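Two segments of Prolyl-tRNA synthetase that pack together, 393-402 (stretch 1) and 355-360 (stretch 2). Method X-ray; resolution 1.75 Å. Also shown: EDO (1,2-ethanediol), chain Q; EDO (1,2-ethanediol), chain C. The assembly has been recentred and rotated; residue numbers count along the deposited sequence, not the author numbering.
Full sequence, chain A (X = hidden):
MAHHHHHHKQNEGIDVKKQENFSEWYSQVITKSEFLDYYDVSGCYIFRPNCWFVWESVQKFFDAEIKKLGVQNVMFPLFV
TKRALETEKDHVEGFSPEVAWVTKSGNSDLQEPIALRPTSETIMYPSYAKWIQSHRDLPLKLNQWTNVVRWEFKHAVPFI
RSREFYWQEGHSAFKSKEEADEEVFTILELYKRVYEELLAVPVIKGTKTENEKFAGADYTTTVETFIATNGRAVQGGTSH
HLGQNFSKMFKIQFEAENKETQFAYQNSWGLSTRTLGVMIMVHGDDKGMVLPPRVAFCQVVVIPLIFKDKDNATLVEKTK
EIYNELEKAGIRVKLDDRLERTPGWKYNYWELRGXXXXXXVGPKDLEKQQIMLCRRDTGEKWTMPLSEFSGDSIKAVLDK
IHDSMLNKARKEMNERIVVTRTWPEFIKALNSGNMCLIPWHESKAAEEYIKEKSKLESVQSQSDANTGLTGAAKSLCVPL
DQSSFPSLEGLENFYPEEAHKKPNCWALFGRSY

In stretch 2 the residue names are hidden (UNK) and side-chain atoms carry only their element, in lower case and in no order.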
ATOM      1  N   SER A 393       7.754  32.450  -2.528  1.00 38.55           N
ATOM      2  CA  SER A 393       8.081  32.832  -3.899  1.00 40.79           C
ATOM      3  C   SER A 393       8.556  31.632  -4.713  1.00 36.45           C
ATOM      4  O   SER A 393       8.287  31.559  -5.920  1.00 35.82           O
ATOM      5  CB  SER A 393       9.124  33.959  -3.913  1.00 40.48           C
ATOM      6  OG  SER A 393      10.393  33.508  -3.472  1.00 41.03           O
ATOM      7  N   ILE A 394       9.232  30.674  -4.074  1.00 36.88           N
ATOM      8  CA  ILE A 394       9.650  29.471  -4.787  1.00 38.44           C
ATOM      9  C   ILE A 394       8.450  28.576  -5.078  1.00 37.21           C
ATOM     10  O   ILE A 394       8.336  28.006  -6.170  1.00 34.95           O
ATOM     11  CB  ILE A 394      10.745  28.729  -3.999  1.00 39.66           C
ATOM     12  CG1 ILE A 394      12.021  29.579  -3.938  1.00 39.57           C
ATOM     13  CG2 ILE A 394      11.020  27.370  -4.615  1.00 36.44           C
ATOM     14  CD1 ILE A 394      12.543  30.010  -5.302  1.00 38.20           C
ATOM     15  N   LYS A 395       7.534  28.437  -4.114  1.00 36.34           N
ATOM     16  CA  LYS A 395       6.294  27.711  -4.389  1.00 32.63           C
ATOM     17  C   LYS A 395       5.530  28.345  -5.549  1.00 36.09           C
ATOM     18  O   LYS A 395       4.939  27.640  -6.380  1.00 34.90           O
ATOM     19  CB  LYS A 395       5.416  27.666  -3.140  1.00 32.47           C
ATOM     20  CG  LYS A 395       5.943  26.754  -2.048  1.00 39.28           C
ATOM     21  CD  LYS A 395       5.144  26.887  -0.760  1.00 37.64           C
ATOM     22  CE  LYS A 395       5.739  26.016   0.336  1.00 38.66           C
ATOM     23  NZ  LYS A 395       5.050  26.193   1.646  1.00 37.45           N
ATOM     24  N   ALA A 396       5.525  29.677  -5.611  1.00 33.14           N
ATOM     25  CA  ALA A 396       4.868  30.369  -6.713  1.00 33.22           C
ATOM     26  C   ALA A 396       5.531  30.034  -8.044  1.00 32.52           C
ATOM     27  O   ALA A 396       4.855  29.924  -9.073  1.00 37.99           O
ATOM     28  CB  ALA A 396       4.884  31.882  -6.460  1.00 35.18           C
ATOM     29  N   VAL A 397       6.859  29.886  -8.042  1.00 33.83           N
ATOM     30  CA  VAL A 397       7.563  29.452  -9.245  1.00 34.34           C
ATOM     31  C   VAL A 397       7.145  28.037  -9.623  1.00 32.60           C
ATOM     32  O   VAL A 397       6.929  27.728 -10.800  1.00 32.06           O
ATOM     33  CB  VAL A 397       9.084  29.557  -9.033  1.00 39.46           C
ATOM     34  CG1 VAL A 397       9.828  28.923 -10.188  1.00 32.16           C
ATOM     35  CG2 VAL A 397       9.492  31.019  -8.860  1.00 35.47           C
ATOM     36  N   LEU A 398       7.006  27.161  -8.630  1.00 30.06           N
ATOM     37  CA  LEU A 398       6.618  25.783  -8.906  1.00 28.74           C
ATOM     38  C   LEU A 398       5.192  25.693  -9.423  1.00 33.22           C
ATOM     39  O   LEU A 398       4.900  24.856 -10.282  1.00 32.46           O
ATOM     40  CB  LEU A 398       6.789  24.937  -7.643  1.00 28.53           C
ATOM     41  CG  LEU A 398       8.229  24.754  -7.165  1.00 30.85           C
ATOM     42  CD1 LEU A 398       8.254  24.062  -5.815  1.00 28.95           C
ATOM     43  CD2 LEU A 398       9.036  23.960  -8.180  1.00 30.72           C
ATOM     44  N   ASP A 399       4.295  26.542  -8.920  1.00 28.76           N
ATOM     45  CA  ASP A 399       2.930  26.560  -9.439  1.00 29.02           C
ATOM     46  C   ASP A 399       2.896  27.085 -10.867  1.00 30.87           C
ATOM     47  O   ASP A 399       2.105  26.608 -11.697  1.00 33.03           O
ATOM     48  CB  ASP A 399       2.034  27.396  -8.529  1.00 31.00           C
ATOM     49  CG  ASP A 399       1.818  26.742  -7.177  1.00 38.57           C
ATOM     50  OD1 ASP A 399       1.822  25.496  -7.116  1.00 39.66           O
ATOM     51  OD2 ASP A 399       1.643  27.470  -6.178  1.00 39.11           O
ATOM     52  N   LYS A 400       3.746  28.069 -11.175  1.00 30.61           N
ATOM     53  CA  LYS A 400       3.836  28.574 -12.542  1.00 29.47           C
ATOM     54  C   LYS A 400       4.295  27.477 -13.497  1.00 33.67           C
ATOM     55  O   LYS A 400       3.772  27.356 -14.610  1.00 31.11           O
ATOM     56  CB  LYS A 400       4.789  29.774 -12.588  1.00 30.85           C
ATOM     57  CG  LYS A 400       4.705  30.617 -13.841  1.00 49.95           C
ATOM     58  CD  LYS A 400       5.738  31.748 -13.828  1.00 52.68           C
ATOM     59  CE  LYS A 400       5.243  32.951 -14.630  1.00 62.67           C
ATOM     60  NZ  LYS A 400       6.229  33.440 -15.646  1.00 63.03           N
ATOM     61  N   ILE A 401       5.269  26.665 -13.076  1.00 32.92           N
ATOM     62  CA  ILE A 401       5.715  25.542 -13.896  1.00 28.34           C
ATOM     63  C   ILE A 401       4.574  24.554 -14.102  1.00 28.79           C
ATOM     64  O   ILE A 401       4.314  24.099 -15.223  1.00 28.05           O
ATOM     65  CB  ILE A 401       6.941  24.865 -13.257  1.00 30.65           C
ATOM     66  CG1 ILE A 401       8.169  25.773 -13.364  1.00 30.06           C
ATOM     67  CG2 ILE A 401       7.222  23.517 -13.907  1.00 28.02           C
ATOM     68  CD1 ILE A 401       9.386  25.231 -12.615  1.00 28.54           C
ATOM     69  N   HIS A 402       3.864  24.216 -13.022  1.00 28.41           N
ATOM     70  CA  HIS A 402       2.726  23.312 -13.151  1.00 24.90           C
ATOM     71  C   HIS A 402       1.706  23.851 -14.149  1.00 29.92           C
ATOM     72  O   HIS A 402       1.245  23.128 -15.043  1.00 27.55           O
ATOM     73  CB  HIS A 402       2.051  23.085 -11.799  1.00 24.87           C
ATOM     74  CG  HIS A 402       0.733  22.389 -11.925  1.00 30.85           C
ATOM     75  ND1 HIS A 402       0.602  21.025 -11.782  1.00 31.02           N
ATOM     76  CD2 HIS A 402      -0.495  22.855 -12.258  1.00 30.33           C
ATOM     77  CE1 HIS A 402      -0.659  20.685 -11.989  1.00 32.82           C
ATOM     78  NE2 HIS A 402      -1.343  21.774 -12.287  1.00 29.83           N
ATOM     79  N   UNK A 355      13.906  16.907 -12.233  1.00 24.94           N
ATOM     80  CA  UNK A 355      13.690  17.911 -11.182  1.00 25.61           C
ATOM     81  C   UNK A 355      13.169  19.206 -11.805  1.00 27.13           C
ATOM     82  O   UNK A 355      13.794  19.744 -12.740  1.00 29.13           O
ATOM     83  c   UNK A 355      15.400  16.870  -9.661  1.00 26.91           C
ATOM     84  c   UNK A 355      14.802  19.286  -9.415  1.00 28.08           C
ATOM     85  c   UNK A 355      14.990  18.154 -10.399  1.00 27.13           C
ATOM     86  N   UNK A 356      12.038  19.746 -11.345  1.00 25.75           N
ATOM     87  CA  UNK A 356      11.436  20.886 -12.061  1.00 27.53           C
ATOM     88  C   UNK A 356      12.191  22.203 -11.922  1.00 30.95           C
ATOM     89  O   UNK A 356      12.140  23.021 -12.851  1.00 31.38           O
ATOM     90  c   UNK A 356      11.081  19.072 -10.454  1.00 25.02           C
ATOM     91  c   UNK A 356      10.018  20.972 -11.465  1.00 28.08           C
ATOM     92  c   UNK A 356      10.031  20.114 -10.237  1.00 31.59           C
ATOM     93  N   UNK A 357      12.894  22.454 -10.819  1.00 30.02           N
ATOM     94  CA  UNK A 357      13.530  23.754 -10.648  1.00 33.48           C
ATOM     95  C   UNK A 357      14.945  23.580 -10.121  1.00 33.76           C
ATOM     96  O   UNK A 357      15.174  22.810  -9.182  1.00 34.21           O
ATOM     97  c   UNK A 357      13.233  26.063  -9.458  1.00 39.82           C
ATOM     98  c   UNK A 357      12.420  26.725  -8.362  1.00 38.94           C
ATOM     99  c   UNK A 357      12.722  24.642  -9.700  1.00 31.65           C
ATOM    100  c   UNK A 357      13.215  26.906 -10.748  1.00 37.12           C
ATOM    101  N   UNK A 358      15.887  24.291 -10.730  1.00 34.08           N
ATOM    102  CA  UNK A 358      17.275  24.312 -10.292  1.00 35.67           C
ATOM    103  C   UNK A 358      17.646  25.719  -9.844  1.00 37.85           C
ATOM    104  O   UNK A 358      17.306  26.702 -10.511  1.00 38.56           O
ATOM    105  c   UNK A 358      20.524  23.403 -12.256  1.00 43.47           C
ATOM    106  n   UNK A 358      19.897  22.701 -14.937  1.00 41.21           N
ATOM    107  n   UNK A 358      20.526  24.784 -15.665  1.00 41.05           N
ATOM    108  n   UNK A 358      20.658  24.270 -13.427  1.00 44.07           N
ATOM    109  c   UNK A 358      19.688  24.012 -11.136  1.00 44.30           C
ATOM    110  c   UNK A 358      18.207  23.852 -11.417  1.00 36.09           C
ATOM    111  c   UNK A 358      20.357  23.916 -14.674  1.00 44.35           C
ATOM    112  N   UNK A 359      18.326  25.812  -8.704  1.00 39.01           N
ATOM    113  CA  UNK A 359      18.891  27.065  -8.214  1.00 41.42           C
ATOM    114  C   UNK A 359      20.403  26.953  -8.337  1.00 44.56           C
ATOM    115  O   UNK A 359      21.008  26.026  -7.784  1.00 43.31           O
ATOM    116  c   UNK A 359      19.232  28.573  -6.204  1.00 45.78           C
ATOM    117  c   UNK A 359      18.465  27.362  -6.768  1.00 41.74           C
ATOM    118  c   UNK A 359      16.950  27.584  -6.708  1.00 43.51           C
ATOM    119  c   UNK A 359      16.410  27.889  -5.333  1.00 43.88           C
ATOM    120  N   UNK A 360      21.007  27.875  -9.088  1.00 44.91           N
ATOM    121  CA  UNK A 360      22.455  27.958  -9.242  1.00 46.93           C
ATOM    122  C   UNK A 360      22.948  29.147  -8.430  1.00 49.50           C
ATOM    123  O   UNK A 360      22.498  30.276  -8.649  1.00 50.44           O
ATOM    124  c   UNK A 360      22.851  28.120 -10.712  1.00 52.20           C
ATOM    125  c   UNK A 360      22.488  27.438 -13.119  1.00 55.09           C
ATOM    126  o   UNK A 360      23.189  28.439 -13.389  1.00 58.00           O
ATOM    127  o   UNK A 360      21.946  26.734 -13.998  1.00 52.67           O
ATOM    128  c   UNK A 360      22.284  27.067 -11.657  1.00 48.60           C
TER
HETATM  129  C1  EDO Q 615       3.791  22.926  -5.728  1.00 39.85           C
HETATM  130  O1  EDO Q 615       2.413  23.316  -5.745  1.00 43.51           O
HETATM  131  C2  EDO Q 615       4.577  23.958  -4.928  1.00 40.28           C
HETATM  132  O2  EDO Q 615       3.903  24.216  -3.693  1.00 43.57           O
HETATM  133  C1  EDO C 711       9.741  33.182 -14.040  1.00 59.68           C
HETATM  134  O1  EDO C 711       9.242  34.404 -14.593  1.00 61.03           O
HETATM  135  C2  EDO C 711      10.211  32.269 -15.168  1.00 50.39           C
HETATM  136  O2  EDO C 711       9.092  32.000 -16.018  1.00 42.70           O

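Position 355 carries three side-chain carbons, one of them bonded to CA and bearing the other two. None of the three is within contact distance of stretch 1. Branching at the first carbon with two single-carbon arms identifies Val355, buried in the loop that precedes the strand.

At position 356 there are again three carbons, but here they close a ring onto the backbone N. The ring packs against the methyl groups of the helix: one carbon lies 4.5 Å from Leu398 CD2, and CB lies 4.5 Å from Ile401 CD1. The same methyl, Ile401 CD1, sits 3.5 Å from the backbone O of position 356, the shortest approach between the stretches. Three side-chain carbons that close a five-membered ring with CA and the backbone N can only be proline, so this is Pro356, and the ring carbon facing Leu398 is its CG.

Position 357 has four carbons in a chain that forks at the second. Its CB points toward the helix and lies 4.0 Å from Leu398 CD2 and 4.5 Å from Ile401 CD1, while one terminal carbon is 3.9 Å from Val397 CG1 and 4.1 Å from Ile394 CG2. The fork beyond CB defines Leu357; the terminal carbon is CD2, placed by a t, p rotamer.

At position 358 three carbons lead to a nitrogen and then to a carbon bearing two more nitrogens. The side chain does not reach stretch 1. This guanidinium group marks Arg358. Its NH1 is hydrogen-bonded elsewhere in the structure.

Position 359 again has four carbons, now forked at the first, with one arm two carbons long. The CA-to-CB bond runs sideways to the helix, but the end of the longer arm comes nearer, its last carbon 4.4 Å from Ile394 CD1. This is Ile359, and that carbon is its CD1.

Position 360 has three carbons, the last carrying two oxygens, and touches nothing on stretch 1. This is Glu360. Its OE2 accepts hydrogen bonds from Arg358 NE at 2.8 Å and Arg358 NH2 at 2.9 Å, forming a salt bridge between residues two apart along the strand.

The contact is therefore apolar, with no hydrogen bond across it. Ile394, Val397, Leu398 and Ile401, which recur at the three- and four-residue spacing of a helix face, pack against Pro356, Leu357 and Ile359. Leu357 is central: it touches all four helix residues and has the largest covered area, where the CA atoms of Leu357 and Leu398 are 7.4 Å apart.

Stretch 2 (355-360) VPLRIE
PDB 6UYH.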